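Local atomic coordinates of pumilio homolog 23 (Arabidopsis thaliana, PDB entry 5WZK), a protein that binds RNA sequence-specifically through pumilio repeats, recognises 18S rRNA, and probably regulates translation and mRNA stability. Residues 312-315 and 316-319. Numbering follows the deposited sequence.
Sequences APRF and KDLL
Leu318 N donates to Arg314 O at 3.0 Å and Leu319 N to Phe315 O at 3.1 Å, the i to i+4 bonds that start helix 315-320 with Arg314 as its N-cap; Asp317 N adds a weak bond to Arg314 O. Beside this turn the two charged side chains meet. Arg314 NE gives its hydrogen to Asp317 OD2 in a salt bridge of 2.8 Å, with the oxygen at the guanidinium edge, in the guanidinium plane. The carboxylate is turned 71° against the guanidinium, and NE comes to OD2 from above the carboxylate plane. With CG anti to its carbonyl carbon (chi1 -51°) and further bends at chi2 and chi3, the Arg314 chain folds so that NE comes to Asp317, three residues on; its guanidinium also makes a cation-pi contact with Phe279. A methionine in place of Arg314 would probably leave the Asp317 carboxylate without its charged mate and Phe279 without its cation. On the buried side, Phe315 CD1 lies 4.5 Å from Leu318 CD1, a loose apolar contact, and Phe315, Leu318 and Leu319 all pack on Val327 of helix 324-337. This is a helix N-terminus with an i to i+3 salt bridge on its first turn, set among the stacked helices of the pumilio superhelix.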
loop_
_atom_site.group_PDB
_atom_site.type_symbol
_atom_site.label_atom_id
_atom_site.label_comp_id
_atom_site.label_asym_id
_atom_site.label_seq_id
_atom_site.Cartn_x
_atom_site.Cartn_y
_atom_site.Cartn_z
ATOM N N ALA A 312 24.797 7.215 2.063
ATOM C CA ALA A 312 25.446 6.215 2.909
ATOM C C ALA A 312 26.231 6.829 4.060
ATOM O O ALA A 312 26.051 6.382 5.208
ATOM C CB ALA A 312 26.322 5.308 2.048
ATOM N N PRO A 313 27.081 7.844 3.855
ATOM C CA PRO A 313 27.755 8.468 5.004
ATOM C C PRO A 313 26.815 8.932 6.106
ATOM O O PRO A 313 27.280 9.247 7.205
ATOM C CB PRO A 313 28.486 9.662 4.371
ATOM C CG PRO A 313 28.732 9.230 2.975
ATOM C CD PRO A 313 27.543 8.415 2.575
ATOM N N ARG A 314 25.504 8.993 5.838
ATOM C CA ARG A 314 24.541 9.542 6.792
ATOM C C ARG A 314 23.575 8.488 7.329
ATOM O O ARG A 314 22.542 8.847 7.911
ATOM C CB ARG A 314 23.747 10.694 6.165
ATOM C CG ARG A 314 24.572 11.808 5.488
ATOM C CD ARG A 314 25.652 12.392 6.409
ATOM N NE ARG A 314 25.165 13.387 7.362
ATOM C CZ ARG A 314 25.119 14.699 7.123
ATOM N NH1 ARG A 314 25.515 15.182 5.939
ATOM N NH2 ARG A 314 24.673 15.529 8.065
ATOM N N PHE A 315 23.892 7.197 7.153
ATOM C CA PHE A 315 23.003 6.143 7.638
ATOM C C PHE A 315 22.690 6.326 9.116
ATOM O O PHE A 315 21.532 6.208 9.531
ATOM C CB PHE A 315 23.613 4.757 7.401
ATOM C CG PHE A 315 23.260 4.116 6.065
ATOM C CD1 PHE A 315 23.041 4.876 4.936
ATOM C CD2 PHE A 315 23.165 2.734 5.951
ATOM C CE1 PHE A 315 22.738 4.269 3.722
ATOM C CE2 PHE A 315 22.852 2.126 4.744
ATOM C CZ PHE A 315 22.641 2.897 3.625
ATOM N N LYS A 316 23.705 6.629 9.928
ATOM C CA LYS A 316 23.453 6.810 11.354
ATOM C C LYS A 316 22.473 7.945 11.604
ATOM O O LYS A 316 21.653 7.863 12.523
ATOM C CB LYS A 316 24.766 7.067 12.096
ATOM C CG LYS A 316 24.649 7.116 13.619
ATOM C CD LYS A 316 25.891 7.746 14.231
ATOM C CE LYS A 316 26.242 7.111 15.560
ATOM N NZ LYS A 316 25.143 7.287 16.547
ATOM N N ASP A 317 22.539 9.007 10.797
ATOM C CA ASP A 317 21.588 10.107 10.933
ATOM C C ASP A 317 20.170 9.626 10.665
ATOM O O ASP A 317 19.238 9.921 11.428
ATOM C CB ASP A 317 21.953 11.240 9.971
ATOM C CG ASP A 317 23.331 11.836 10.252
ATOM O OD1 ASP A 317 23.520 12.433 11.338
ATOM O OD2 ASP A 317 24.222 11.701 9.381
ATOM N N LEU A 318 19.999 8.858 9.587
ATOM C CA LEU A 318 18.667 8.467 9.151
ATOM C C LEU A 318 17.971 7.589 10.188
ATOM O O LEU A 318 16.788 7.800 10.483
ATOM C CB LEU A 318 18.769 7.775 7.793
ATOM C CG LEU A 318 19.356 8.628 6.656
ATOM C CD1 LEU A 318 19.660 7.792 5.428
ATOM C CD2 LEU A 318 18.433 9.779 6.277
ATOM N N LEU A 319 18.685 6.613 10.769
ATOM C CA LEU A 319 18.073 5.773 11.801
ATOM C C LEU A 319 17.815 6.568 13.070
ATOM O O LEU A 319 16.810 6.356 13.762
ATOM C CB LEU A 319 18.967 4.581 12.120
ATOM C CG LEU A 319 19.474 3.757 10.943
ATOM C CD1 LEU A 319 20.339 2.638 11.445
ATOM C CD2 LEU A 319 18.333 3.214 10.123
#